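Local coordinates for periplasmic binding protein (Veillonella parvula, PDB 4MO9), which probably binds a solute, perhaps an iron complex, between two lobes and delivers it to an ABC importer, at residues A[214-219]-A[244-249]; A[206-211]-A[265-270]; A[256-261]-A[301-306]; A[326-331]-A[340-345]; A[198-203]-A[333-338]. One frame throughout, in Å; residues are numbered along the deposited sequence.

Interaction 1: residues A[214-219]-A[244-249]; sequences FGNSFS and SSPINP
Ser244 touches both Ser217 and Phe218. Its OG donates a hydrogen bond to Ser217 O over 2.9 Å, the donor tilted 21° from the carbonyl plane. The same oxygen lies over one face of the Phe218 ring, 3.5 Å from Phe218 CE2. It reaches both because OG is anti to the backbone N (chi1 -169°). Beside this pair, Ser217 N donates to Ser245 O over 2.9 Å.

Further along, Asn216 and Pro246 lie side by side and point the same way, with Asn216 OD1 3.2 Å from Pro246 CD. A water then bridges the two backbones. It donates to Gly215 O at 2.7 Å and accepts from Ile247 N. At the far end the Phe214 ring packs on Pro249. Pro249 CG sits over the ring face in a CH-pi contact, 4.1 Å from the Phe214 ring centroid. Phe214 CD2 also lies 4.0 Å from Ile247 CG2.

The second shell positions these groups. Ser217 OG is hydrogen-bonded to Leu204 O, which ties the loop to strand 201-206. It also bonds Thr237 OG1, in the loop after strand 234-235. Arg296 makes a cation-pi contact with Phe214. The contact joins two loops at the C-terminal ends of strands 201-206 and 234-235, neighbours in the mixed sheet of an alpha/beta lobe. Segment 244-249 leads into helix 249-255. One backbone bond and one side-chain hydroxyl bond thus hold Ser217, and a water carries the next link. Across the contact, the Phe214 end rests on apolar and CH-pi contacts alone.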
# COMPACT_ATOMS: atom_id res chain seq x y z
N PHE A 214 21.82 4.26 3.76
CA PHE A 214 20.95 3.78 2.67
C PHE A 214 19.82 2.91 3.19
O PHE A 214 20.04 2.02 4.02
CB PHE A 214 21.75 3.03 1.61
CG PHE A 214 22.43 3.92 0.60
CD1 PHE A 214 23.10 5.07 1.01
CD2 PHE A 214 22.40 3.61 -0.75
CE1 PHE A 214 23.73 5.89 0.08
CE2 PHE A 214 23.03 4.43 -1.68
CZ PHE A 214 23.69 5.57 -1.26
N GLY A 215 18.62 3.16 2.71
CA GLY A 215 17.50 2.30 3.02
C GLY A 215 17.49 1.14 2.04
O GLY A 215 18.42 1.00 1.23
N ASN A 216 16.46 0.30 2.12
CA ASN A 216 16.35 -0.84 1.23
C ASN A 216 16.10 -0.44 -0.22
O ASN A 216 15.34 0.50 -0.49
CB ASN A 216 15.21 -1.77 1.68
CG ASN A 216 15.54 -2.51 2.96
OD1 ASN A 216 16.71 -2.76 3.28
ND2 ASN A 216 14.52 -2.88 3.70
N SER A 217 16.74 -1.15 -1.15
CA SER A 217 16.39 -1.03 -2.56
C SER A 217 15.65 -2.29 -2.95
O SER A 217 15.19 -3.03 -2.07
CB SER A 217 17.63 -0.84 -3.44
OG SER A 217 17.24 -0.46 -4.76
N PHE A 218 15.50 -2.54 -4.25
CA PHE A 218 14.60 -3.61 -4.69
C PHE A 218 15.11 -4.41 -5.89
O PHE A 218 15.87 -3.88 -6.71
CB PHE A 218 13.23 -3.00 -5.05
CG PHE A 218 12.54 -2.31 -3.90
CD1 PHE A 218 12.78 -0.97 -3.62
CD2 PHE A 218 11.66 -3.01 -3.09
CE1 PHE A 218 12.15 -0.33 -2.56
CE2 PHE A 218 11.01 -2.38 -2.02
CZ PHE A 218 11.27 -1.04 -1.76
N SER A 219 14.69 -5.67 -6.00
CA SER A 219 14.88 -6.44 -7.23
C SER A 219 13.87 -5.93 -8.25
O SER A 219 13.08 -5.03 -7.94
CB SER A 219 14.58 -7.91 -6.99
OG SER A 219 13.18 -8.09 -6.84
N SER A 244 14.55 -7.28 -1.14
CA SER A 244 14.66 -5.89 -0.69
C SER A 244 15.72 -5.77 0.40
O SER A 244 15.53 -6.21 1.53
CB SER A 244 13.32 -5.36 -0.18
OG SER A 244 13.37 -3.96 0.03
N SER A 245 16.84 -5.16 0.03
CA SER A 245 17.96 -4.96 0.94
C SER A 245 18.73 -3.76 0.41
O SER A 245 18.54 -3.37 -0.74
CB SER A 245 18.85 -6.20 0.95
OG SER A 245 19.40 -6.43 -0.33
N PRO A 246 19.58 -3.16 1.24
CA PRO A 246 20.21 -1.96 0.69
C PRO A 246 21.35 -2.27 -0.28
O PRO A 246 22.00 -3.31 -0.18
CB PRO A 246 20.72 -1.22 1.93
CG PRO A 246 20.82 -2.27 3.00
CD PRO A 246 19.80 -3.32 2.69
N ILE A 247 21.57 -1.36 -1.23
CA ILE A 247 22.62 -1.48 -2.23
C ILE A 247 23.89 -0.78 -1.72
O ILE A 247 23.81 0.05 -0.81
CB ILE A 247 22.16 -0.84 -3.57
CG1 ILE A 247 23.03 -1.30 -4.74
CG2 ILE A 247 22.15 0.68 -3.47
CD1 ILE A 247 23.22 -2.79 -4.81
N ASN A 248 25.04 -1.11 -2.28
CA ASN A 248 26.25 -0.36 -1.94
C ASN A 248 26.24 0.99 -2.65
O ASN A 248 25.97 1.05 -3.85
CB ASN A 248 27.52 -1.15 -2.30
CG ASN A 248 27.46 -1.75 -3.69
OD1 ASN A 248 26.54 -2.51 -4.01
ND2 ASN A 248 28.44 -1.42 -4.53
N PRO A 249 26.52 2.08 -1.91
CA PRO A 249 26.51 3.45 -2.45
C PRO A 249 27.24 3.61 -3.80
O PRO A 249 26.77 4.36 -4.66
CB PRO A 249 27.25 4.24 -1.37
CG PRO A 249 26.97 3.51 -0.11
CD PRO A 249 26.85 2.05 -0.48
O HOH W 1 19.82 0.99 -1.08

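Interaction 2: residues A[206-211]-A[265-270]; sequences VGMNGP and SYWPKK
The two backbones stay apart, with Asn209 CA and Lys270 CA 6.4 Å from each other, and a type I beta turn from Trp267 to Lys270 brings both of its end residues against 206-211. The main motif is a Met-aromatic contact in loops that follow strands 201-206 and 259-263 of the mixed sheet. Met208 is selenomethionine. Its side chain crosses the Trp267 indole at about a right angle. Met208 CB sits over the centre of the ring system. Met208 CG lies over the five-membered ring, 3.6 Å from the centroid of that Trp267 ring and 6° off its normal. The selenium approaches more obliquely, with Met208 SE 3.7 Å from Trp267 NE1. Ser265 CB covers the opposite face, so the indole lies between Met208 across the contact and Ser265 of its own segment. Val206 CG1 packs 3.6 Å from Trp267 CH2.

The Trp267 side chain is about 10 Å from the bound trimethylamine oxide, so this contact lies toward the ligand side of the lobe. At the other end of the turn, Lys270 and Asn209 run side by side, with Lys270 CE 3.4 Å from Asn209 OD1. Met208 O is buried here with no polar partner in the model, and the Lys270 methylenes cover it, Lys270 CG lying 3.2 Å from Met208 O.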
# COMPACT_ATOMS: atom_id res chain seq x y z
N VAL A 206 13.82 3.06 -0.23
CA VAL A 206 12.98 3.46 0.89
C VAL A 206 13.80 4.44 1.73
O VAL A 206 14.86 4.08 2.26
CB VAL A 206 12.56 2.26 1.76
CG1 VAL A 206 11.47 2.68 2.75
CG2 VAL A 206 12.03 1.14 0.87
N GLY A 207 13.33 5.68 1.85
CA GLY A 207 14.11 6.70 2.53
C GLY A 207 13.93 6.74 4.04
O GLY A 207 13.87 7.83 4.62
N MSE A 208 13.86 5.57 4.66
CA MSE A 208 13.55 5.46 6.09
C MSE A 208 14.71 5.84 6.99
O MSE A 208 14.51 6.23 8.15
CB MSE A 208 13.11 4.03 6.41
CG MSE A 208 12.86 3.77 7.89
SE MSE A 208 12.18 1.96 8.19
CE MSE A 208 13.71 0.97 7.51
N ASN A 209 15.93 5.74 6.46
CA ASN A 209 17.11 5.99 7.28
C ASN A 209 17.75 7.35 7.03
O ASN A 209 18.78 7.66 7.62
CB ASN A 209 18.13 4.86 7.07
CG ASN A 209 17.63 3.52 7.57
OD1 ASN A 209 16.91 3.45 8.56
ND2 ASN A 209 18.00 2.45 6.86
N GLY A 210 17.14 8.16 6.16
CA GLY A 210 17.67 9.48 5.86
C GLY A 210 18.89 9.43 4.96
O GLY A 210 19.34 8.34 4.58
N PRO A 211 19.44 10.60 4.61
CA PRO A 211 20.59 10.68 3.69
C PRO A 211 21.83 9.91 4.18
O PRO A 211 22.59 9.39 3.35
CB PRO A 211 20.89 12.19 3.64
CG PRO A 211 19.59 12.85 3.99
CD PRO A 211 18.97 11.94 5.02
N SER A 265 7.46 8.31 4.16
CA SER A 265 6.38 7.82 5.02
C SER A 265 6.45 8.54 6.35
O SER A 265 7.16 9.54 6.49
CB SER A 265 6.49 6.31 5.24
OG SER A 265 5.27 5.79 5.76
N TYR A 266 5.73 8.01 7.33
CA TYR A 266 5.75 8.59 8.67
C TYR A 266 6.72 7.78 9.55
O TYR A 266 6.37 6.70 10.03
CB TYR A 266 4.34 8.60 9.28
CG TYR A 266 4.26 9.25 10.64
CD1 TYR A 266 4.47 10.62 10.78
CD2 TYR A 266 3.99 8.51 11.78
CE1 TYR A 266 4.41 11.23 12.03
CE2 TYR A 266 3.92 9.12 13.04
CZ TYR A 266 4.14 10.48 13.15
OH TYR A 266 4.08 11.10 14.38
N TRP A 267 7.93 8.31 9.72
CA TRP A 267 8.97 7.67 10.53
C TRP A 267 9.51 8.66 11.56
O TRP A 267 10.65 9.14 11.43
CB TRP A 267 10.13 7.17 9.65
CG TRP A 267 9.78 6.02 8.73
CD1 TRP A 267 9.32 4.79 9.10
CD2 TRP A 267 9.88 6.01 7.30
NE1 TRP A 267 9.12 4.01 7.97
CE2 TRP A 267 9.46 4.73 6.86
CE3 TRP A 267 10.29 6.95 6.34
CZ2 TRP A 267 9.42 4.38 5.50
CZ3 TRP A 267 10.25 6.60 5.00
CH2 TRP A 267 9.83 5.32 4.59
N PRO A 268 8.72 8.95 12.61
CA PRO A 268 9.05 10.00 13.58
C PRO A 268 10.32 9.73 14.39
O PRO A 268 10.88 10.67 14.96
CB PRO A 268 7.83 10.04 14.51
CG PRO A 268 7.22 8.67 14.39
CD PRO A 268 7.48 8.23 12.97
N LYS A 269 10.76 8.48 14.45
CA LYS A 269 12.00 8.15 15.16
C LYS A 269 13.23 8.40 14.30
O LYS A 269 14.36 8.28 14.76
CB LYS A 269 11.99 6.70 15.63
CG LYS A 269 11.00 6.38 16.73
CD LYS A 269 11.24 4.98 17.26
CE LYS A 269 9.99 4.39 17.89
NZ LYS A 269 10.16 2.93 18.12
N LYS A 270 13.00 8.72 13.03
CA LYS A 270 14.08 8.99 12.09
C LYS A 270 13.91 10.41 11.57
O LYS A 270 13.28 10.61 10.53
CB LYS A 270 14.01 7.99 10.93
CG LYS A 270 14.12 6.52 11.33
CD LYS A 270 15.43 6.24 12.06
CE LYS A 270 16.20 5.12 11.39
NZ LYS A 270 17.67 5.24 11.64

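Interaction 3: residues A[256-261]-A[301-306]; sequences NPDIIM and DLKAVE
Asn256 turns its amide toward Lys303 because CG is anti to the backbone N (chi1 -163°), while a bend at chi3 (70°) sets Lys303 CE beside Asp258 OD1, and NZ continues from there. Asn256 OD1 accepts a hydrogen bond from Lys303 N over 2.8 Å. The donor lies in the amide plane, on a lone pair. Lys303 is the first residue of helix 303-306, so the bond serves an N-H at the helix start. Asn256 OD1 also accepts from a water, 2.6 Å away. That water donates to Pro257 O as well and accepts from Ala304 N, the next helix N-H.

Lys303 NZ forms a salt bridge with Asp258 OD1 at 2.7 Å, meeting it from above the carboxylate plane. The two side chains run side by side. Behind these polar groups the contact is apolar. Ala304 CB fits against Ile260, 3.6 Å from Ile260 CG1, and Ile260 CD1 lies 3.8 Å from Leu302 CD1. Trp299 also touches Ile260.

Strands 259-263 and 310-313 are parallel neighbours. Helix 303-306 lies in the beta-alpha-beta crossover from the first to the second and packs against the start of the first, as in the alpha/beta lobes of periplasmic binding proteins.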
# COMPACT_ATOMS: atom_id res chain seq x y z
N ASN A 256 24.67 5.61 -12.56
CA ASN A 256 24.20 6.95 -12.93
C ASN A 256 22.80 6.90 -13.53
O ASN A 256 22.61 7.18 -14.71
CB ASN A 256 25.18 7.61 -13.91
CG ASN A 256 25.00 9.11 -14.01
OD1 ASN A 256 24.43 9.75 -13.11
ND2 ASN A 256 25.48 9.69 -15.10
N PRO A 257 21.80 6.54 -12.72
CA PRO A 257 20.47 6.27 -13.27
C PRO A 257 19.77 7.52 -13.83
O PRO A 257 20.06 8.64 -13.38
CB PRO A 257 19.70 5.73 -12.06
CG PRO A 257 20.38 6.37 -10.87
CD PRO A 257 21.84 6.44 -11.25
N ASP A 258 18.88 7.32 -14.80
CA ASP A 258 18.09 8.42 -15.36
C ASP A 258 17.21 9.07 -14.30
O ASP A 258 17.00 10.29 -14.31
CB ASP A 258 17.20 7.92 -16.51
CG ASP A 258 17.99 7.48 -17.74
OD1 ASP A 258 18.98 8.16 -18.09
OD2 ASP A 258 17.61 6.46 -18.35
N ILE A 259 16.68 8.25 -13.39
CA ILE A 259 15.68 8.68 -12.42
C ILE A 259 16.02 8.10 -11.04
O ILE A 259 16.52 6.98 -10.94
CB ILE A 259 14.26 8.24 -12.89
CG1 ILE A 259 13.88 8.97 -14.19
CG2 ILE A 259 13.20 8.47 -11.81
CD1 ILE A 259 12.64 8.40 -14.88
N ILE A 260 15.79 8.88 -9.99
CA ILE A 260 15.92 8.40 -8.61
C ILE A 260 14.58 8.63 -7.93
O ILE A 260 13.97 9.70 -8.10
CB ILE A 260 17.02 9.19 -7.83
CG1 ILE A 260 18.43 8.82 -8.32
CG2 ILE A 260 16.92 8.92 -6.33
CD1 ILE A 260 19.55 9.73 -7.73
N MSE A 261 14.08 7.64 -7.20
CA MSE A 261 12.87 7.84 -6.42
C MSE A 261 13.10 7.35 -4.99
O MSE A 261 13.47 6.19 -4.79
CB MSE A 261 11.68 7.11 -7.06
CG MSE A 261 10.34 7.56 -6.50
SE MSE A 261 8.83 6.61 -7.30
CE MSE A 261 9.33 6.95 -9.17
N ASP A 301 26.57 15.30 -8.46
CA ASP A 301 27.06 15.14 -9.83
C ASP A 301 26.28 14.07 -10.58
O ASP A 301 26.59 13.76 -11.73
CB ASP A 301 28.54 14.75 -9.81
CG ASP A 301 29.42 15.82 -9.20
OD1 ASP A 301 29.18 17.02 -9.46
OD2 ASP A 301 30.36 15.46 -8.46
N LEU A 302 25.29 13.48 -9.92
CA LEU A 302 24.47 12.45 -10.56
C LEU A 302 23.58 13.04 -11.65
O LEU A 302 22.96 14.10 -11.46
CB LEU A 302 23.60 11.71 -9.54
CG LEU A 302 24.30 10.65 -8.68
CD1 LEU A 302 23.35 10.00 -7.69
CD2 LEU A 302 24.95 9.60 -9.57
N LYS A 303 23.53 12.35 -12.79
CA LYS A 303 22.64 12.72 -13.89
C LYS A 303 21.21 12.96 -13.39
O LYS A 303 20.56 13.93 -13.79
CB LYS A 303 22.68 11.61 -14.94
CG LYS A 303 21.76 11.82 -16.13
CD LYS A 303 22.01 10.77 -17.22
CE LYS A 303 21.56 9.39 -16.79
NZ LYS A 303 21.67 8.40 -17.90
N ALA A 304 20.72 12.10 -12.50
CA ALA A 304 19.36 12.25 -11.99
C ALA A 304 19.17 13.55 -11.19
O ALA A 304 18.09 14.16 -11.24
CB ALA A 304 18.94 11.04 -11.16
N VAL A 305 20.19 13.95 -10.45
CA VAL A 305 20.10 15.16 -9.63
C VAL A 305 20.21 16.41 -10.51
O VAL A 305 19.39 17.32 -10.42
CB VAL A 305 21.15 15.16 -8.50
CG1 VAL A 305 21.17 16.50 -7.79
CG2 VAL A 305 20.85 14.04 -7.51
N GLU A 306 21.23 16.41 -11.37
CA GLU A 306 21.44 17.50 -12.33
C GLU A 306 20.21 17.80 -13.19
O GLU A 306 19.87 18.97 -13.40
CB GLU A 306 22.63 17.18 -13.24
CG GLU A 306 23.97 17.52 -12.62
CD GLU A 306 25.13 16.98 -13.44
OE1 GLU A 306 24.89 16.24 -14.42
OE2 GLU A 306 26.29 17.27 -13.07
O HOH W 2 22.11 9.77 -11.83

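Interaction 4: residues A[326-331]-A[340-345]; sequences VFEYLA and KDVDPE
Val342 and Pro344 press on one flank of helix 324-334, at Glu328 and Tyr329. The tight part is apolar. Val342 CG1 sits against the Glu328 chain, 3.5 Å from Glu328 CB and 3.6 Å from Glu328 CD. The two side chains cross obliquely. The Glu328 chain is extended beyond CG, which lets one valine methyl touch most of its length. Val342 O accepts a hydrogen bond from Lys332 NZ. Pro344 packs on the helix backbone, with Pro344 CG 3.6 Å from Tyr329 CA. The same carbon is at the edge of the Tyr329 ring, near its plane, and Pro344 CB lies 3.9 Å from Tyr329 CB. The Tyr329 ring itself stacks on Phe365.

Glu328 OE1 is 3.6 Å from Pro344 CA, but its hydrogen bond goes to Thr347 OG1. This carboxylate is buried near the start of helix 344-355, whose N-terminal end could favour its negative charge, as could Arg184, whose side chain touches that of Glu328. Two consecutive helices, 324-334 and 344-355, are joined here by a loop that folds back on the first. Asp343 is the N-cap of the second helix, and its OD1 accepts from Ala346 N. Pro344 follows as the first helical residue.

The other side is loose. Asp343 is exposed and its CB points away from helix 324-334, so it adds little to the packing. A glycerol, probably from the crystallisation liquor, lies about 3 Å from its side chain. Glu328 OE1 and Asp343 OD1 stay 6.9 Å apart. The loop before Val342 is also exposed, and there Asp341 turns to a salt bridge with Arg191.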
# COMPACT_ATOMS: atom_id res chain seq x y z
N VAL A 326 -0.48 4.69 -7.52
CA VAL A 326 0.95 4.40 -7.60
C VAL A 326 1.31 3.97 -9.02
O VAL A 326 2.34 4.38 -9.56
CB VAL A 326 1.37 3.30 -6.62
CG1 VAL A 326 2.85 2.99 -6.77
CG2 VAL A 326 1.07 3.73 -5.19
N PHE A 327 0.47 3.13 -9.61
CA PHE A 327 0.66 2.72 -11.00
C PHE A 327 0.74 3.95 -11.89
O PHE A 327 1.62 4.06 -12.75
CB PHE A 327 -0.49 1.80 -11.48
CG PHE A 327 -0.34 0.35 -11.09
CD1 PHE A 327 -0.78 -0.10 -9.85
CD2 PHE A 327 0.19 -0.57 -11.98
CE1 PHE A 327 -0.68 -1.44 -9.49
CE2 PHE A 327 0.31 -1.94 -11.63
CZ PHE A 327 -0.14 -2.37 -10.39
N GLU A 328 -0.18 4.89 -11.68
CA GLU A 328 -0.20 6.13 -12.46
C GLU A 328 1.03 7.01 -12.20
O GLU A 328 1.62 7.55 -13.14
CB GLU A 328 -1.47 6.93 -12.14
CG GLU A 328 -2.77 6.28 -12.64
CD GLU A 328 -3.96 7.18 -12.42
OE1 GLU A 328 -3.95 7.95 -11.43
OE2 GLU A 328 -4.91 7.14 -13.24
N TYR A 329 1.42 7.13 -10.94
CA TYR A 329 2.58 7.97 -10.60
C TYR A 329 3.86 7.45 -11.22
O TYR A 329 4.68 8.22 -11.72
CB TYR A 329 2.76 8.05 -9.08
CG TYR A 329 3.84 9.01 -8.67
CD1 TYR A 329 5.04 8.57 -8.12
CD2 TYR A 329 3.67 10.38 -8.83
CE1 TYR A 329 6.04 9.46 -7.74
CE2 TYR A 329 4.66 11.29 -8.45
CZ TYR A 329 5.84 10.82 -7.92
OH TYR A 329 6.82 11.73 -7.55
N LEU A 330 4.05 6.13 -11.19
CA LEU A 330 5.28 5.56 -11.74
C LEU A 330 5.31 5.73 -13.25
O LEU A 330 6.32 6.16 -13.80
CB LEU A 330 5.41 4.08 -11.37
CG LEU A 330 5.70 3.77 -9.90
CD1 LEU A 330 5.50 2.28 -9.65
CD2 LEU A 330 7.12 4.20 -9.54
N ALA A 331 4.21 5.43 -13.93
CA ALA A 331 4.16 5.52 -15.39
C ALA A 331 4.30 6.96 -15.88
O ALA A 331 5.00 7.24 -16.87
CB ALA A 331 2.87 4.91 -15.92
N LYS A 340 0.03 12.76 -19.95
CA LYS A 340 -0.45 14.10 -19.60
C LYS A 340 -1.91 14.07 -19.15
O LYS A 340 -2.37 14.97 -18.45
CB LYS A 340 -0.31 15.07 -20.78
CG LYS A 340 1.10 15.18 -21.32
CD LYS A 340 1.27 16.38 -22.27
CE LYS A 340 1.32 17.69 -21.49
NZ LYS A 340 1.88 18.82 -22.31
N ASP A 341 -2.62 13.03 -19.57
CA ASP A 341 -4.04 12.90 -19.25
C ASP A 341 -4.26 12.17 -17.92
O ASP A 341 -5.40 11.86 -17.55
CB ASP A 341 -4.78 12.17 -20.39
CG ASP A 341 -4.24 10.77 -20.64
OD1 ASP A 341 -3.13 10.46 -20.17
OD2 ASP A 341 -4.93 9.97 -21.31
N VAL A 342 -3.17 11.90 -17.22
CA VAL A 342 -3.25 11.19 -15.94
C VAL A 342 -2.77 12.08 -14.79
O VAL A 342 -1.74 12.74 -14.91
CB VAL A 342 -2.47 9.87 -16.00
CG1 VAL A 342 -2.15 9.36 -14.61
CG2 VAL A 342 -3.26 8.81 -16.78
N ASP A 343 -3.51 12.09 -13.68
CA ASP A 343 -3.13 12.89 -12.50
C ASP A 343 -3.19 12.03 -11.24
O ASP A 343 -4.25 11.88 -10.63
CB ASP A 343 -4.06 14.10 -12.37
CG ASP A 343 -3.61 15.08 -11.29
OD1 ASP A 343 -2.92 14.67 -10.32
OD2 ASP A 343 -3.95 16.28 -11.41
N PRO A 344 -2.03 11.48 -10.84
CA PRO A 344 -1.97 10.50 -9.75
C PRO A 344 -2.43 11.08 -8.42
O PRO A 344 -3.09 10.37 -7.64
CB PRO A 344 -0.49 10.09 -9.71
CG PRO A 344 0.06 10.51 -11.06
CD PRO A 344 -0.71 11.74 -11.44
N GLU A 345 -2.12 12.35 -8.15
CA GLU A 345 -2.59 12.96 -6.91
C GLU A 345 -4.12 13.09 -6.92
O GLU A 345 -4.78 12.83 -5.91
CB GLU A 345 -1.94 14.33 -6.65
CG GLU A 345 -2.04 14.70 -5.17
CD GLU A 345 -1.75 16.15 -4.88
OE1 GLU A 345 -1.14 16.84 -5.73
OE2 GLU A 345 -2.15 16.60 -3.78

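Interaction 5: residues A[198-203]-A[333-338]; sequences PKPTVY and TFYPEE
Two rings, Phe334 and Tyr335, receive Pro200, and both are met obliquely. Pro200 uses a different carbon for each. Pro200 CG lies 3.8 Å from Phe334 CB, and the two side chains cross at about a right angle. Pro200 CD lies 3.7 Å from Tyr335 CZ. The Tyr335 hydroxyl extends past the proline, with Tyr335 OH 3.6 Å from Lys199 CA. Its strongest polar partner is Gly232 O, to which it is hydrogen-bonded.

Val202 adds a second apolar touch on the Phe334 ring. Val202 CG2, anti to the backbone N, comes to 4.1 Å from Phe334 CE1. The direct contact is mostly apolar.

Pro200 lies just before strand 201-206 and Val202 near its start. That strand runs between strands 234-235 and 259-263 in the mixed sheet. Phe334 is the last residue of helix 324-334, and Tyr335 is where the chain leaves helical geometry. Ile259 of the neighbouring strand and Ala233 also touch the Phe334 side chain, so the end of this helix is packed on one face of the sheet.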
# COMPACT_ATOMS: atom_id res chain seq x y z
N PRO A 198 13.17 3.79 -25.40
CA PRO A 198 14.01 3.16 -24.39
C PRO A 198 13.42 3.35 -22.99
O PRO A 198 12.78 4.38 -22.73
CB PRO A 198 15.33 3.92 -24.50
CG PRO A 198 15.35 4.42 -25.92
CD PRO A 198 13.92 4.76 -26.22
N LYS A 199 13.61 2.36 -22.12
CA LYS A 199 13.13 2.45 -20.75
C LYS A 199 14.10 3.30 -19.94
O LYS A 199 15.32 3.15 -20.07
CB LYS A 199 13.00 1.05 -20.14
CG LYS A 199 12.09 0.12 -20.94
CD LYS A 199 11.90 -1.23 -20.26
CE LYS A 199 10.91 -2.10 -21.04
NZ LYS A 199 9.61 -1.42 -21.28
N PRO A 200 13.56 4.21 -19.12
CA PRO A 200 14.47 4.96 -18.24
C PRO A 200 14.98 4.05 -17.13
O PRO A 200 14.21 3.22 -16.62
CB PRO A 200 13.59 6.07 -17.67
CG PRO A 200 12.21 5.61 -17.84
CD PRO A 200 12.18 4.73 -19.07
N THR A 201 16.25 4.20 -16.80
CA THR A 201 16.84 3.48 -15.68
C THR A 201 16.44 4.20 -14.40
O THR A 201 16.41 5.43 -14.35
CB THR A 201 18.38 3.41 -15.79
OG1 THR A 201 18.91 4.72 -16.02
CG2 THR A 201 18.80 2.49 -16.93
N VAL A 202 16.13 3.43 -13.36
CA VAL A 202 15.68 4.03 -12.11
C VAL A 202 16.34 3.40 -10.88
O VAL A 202 16.47 2.17 -10.80
CB VAL A 202 14.13 3.99 -11.99
CG1 VAL A 202 13.61 2.56 -12.09
CG2 VAL A 202 13.66 4.63 -10.70
N TYR A 203 16.78 4.24 -9.95
CA TYR A 203 17.22 3.75 -8.65
C TYR A 203 16.12 4.01 -7.62
O TYR A 203 15.63 5.14 -7.49
CB TYR A 203 18.54 4.41 -8.21
CG TYR A 203 18.86 4.14 -6.75
CD1 TYR A 203 18.94 2.84 -6.27
CD2 TYR A 203 19.05 5.19 -5.85
CE1 TYR A 203 19.20 2.58 -4.94
CE2 TYR A 203 19.31 4.93 -4.52
CZ TYR A 203 19.39 3.62 -4.07
OH TYR A 203 19.66 3.36 -2.74
N THR A 333 5.79 9.33 -14.22
CA THR A 333 7.15 9.79 -13.88
C THR A 333 8.14 9.32 -14.94
O THR A 333 8.99 10.09 -15.41
CB THR A 333 7.58 9.26 -12.50
OG1 THR A 333 6.75 9.84 -11.48
CG2 THR A 333 9.05 9.58 -12.20
N PHE A 334 8.01 8.05 -15.32
CA PHE A 334 8.88 7.47 -16.33
C PHE A 334 8.59 7.99 -17.74
O PHE A 334 9.51 8.15 -18.53
CB PHE A 334 8.78 5.94 -16.31
CG PHE A 334 9.06 5.33 -14.96
CD1 PHE A 334 9.98 5.92 -14.11
CD2 PHE A 334 8.40 4.17 -14.54
CE1 PHE A 334 10.24 5.38 -12.86
CE2 PHE A 334 8.66 3.62 -13.29
CZ PHE A 334 9.59 4.23 -12.45
N TYR A 335 7.31 8.24 -18.04
CA TYR A 335 6.92 8.67 -19.39
C TYR A 335 5.95 9.87 -19.38
O TYR A 335 4.77 9.72 -19.71
CB TYR A 335 6.27 7.49 -20.14
CG TYR A 335 7.16 6.27 -20.27
CD1 TYR A 335 7.03 5.20 -19.40
CD2 TYR A 335 8.14 6.20 -21.26
CE1 TYR A 335 7.84 4.08 -19.51
CE2 TYR A 335 8.95 5.08 -21.39
CZ TYR A 335 8.80 4.02 -20.51
OH TYR A 335 9.60 2.90 -20.61
N PRO A 336 6.46 11.05 -19.00
CA PRO A 336 5.66 12.26 -18.74
C PRO A 336 4.75 12.68 -19.89
O PRO A 336 3.58 13.00 -19.66
CB PRO A 336 6.72 13.34 -18.49
CG PRO A 336 7.89 12.59 -17.96
CD PRO A 336 7.89 11.26 -18.68
N GLU A 337 5.28 12.69 -21.11
CA GLU A 337 4.53 13.14 -22.27
C GLU A 337 3.46 12.14 -22.70
O GLU A 337 2.47 12.52 -23.35
CB GLU A 337 5.47 13.45 -23.44
CG GLU A 337 6.50 14.53 -23.12
CD GLU A 337 5.89 15.93 -23.05
OE1 GLU A 337 6.52 16.81 -22.42
OE2 GLU A 337 4.80 16.15 -23.62
N GLU A 338 3.64 10.87 -22.35
CA GLU A 338 2.67 9.84 -22.72
C GLU A 338 1.51 9.78 -21.73
O GLU A 338 0.52 9.09 -21.98
CB GLU A 338 3.33 8.45 -22.80
CG GLU A 338 4.22 8.24 -24.01
CD GLU A 338 5.56 8.94 -23.86
OE1 GLU A 338 5.88 9.42 -22.74
OE2 GLU A 338 6.30 9.02 -24.86
O HOH W 3 9.57 1.74 -22.76

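How the interactions relate
All five contacts belong to the lobe built on the mixed sheet. Interactions 1 and 2 are 14 Å apart between centres and touch directly, with Asn216 O 3.0 Å from Val206 N and Phe218 CZ 3.5 Å from Val206 CG2. Interactions 3 and 5 use neighbouring strands of the sheet, and Ile259 O lies 2.9 Å from Tyr203 N. Tyr203 also reaches interaction 1, its OH 3.4 Å from Phe214 CD2. Interactions 4 and 5 share helix 324-334. Interaction 3 touches interaction 4 where Met261 CE lies 3.5 Å from Leu330 CD2. Trimethylamine oxide, bound by Trp45, Ala48, Ser73 and Arg78, is about 12 Å from the side chain of Asn216 in interaction 1.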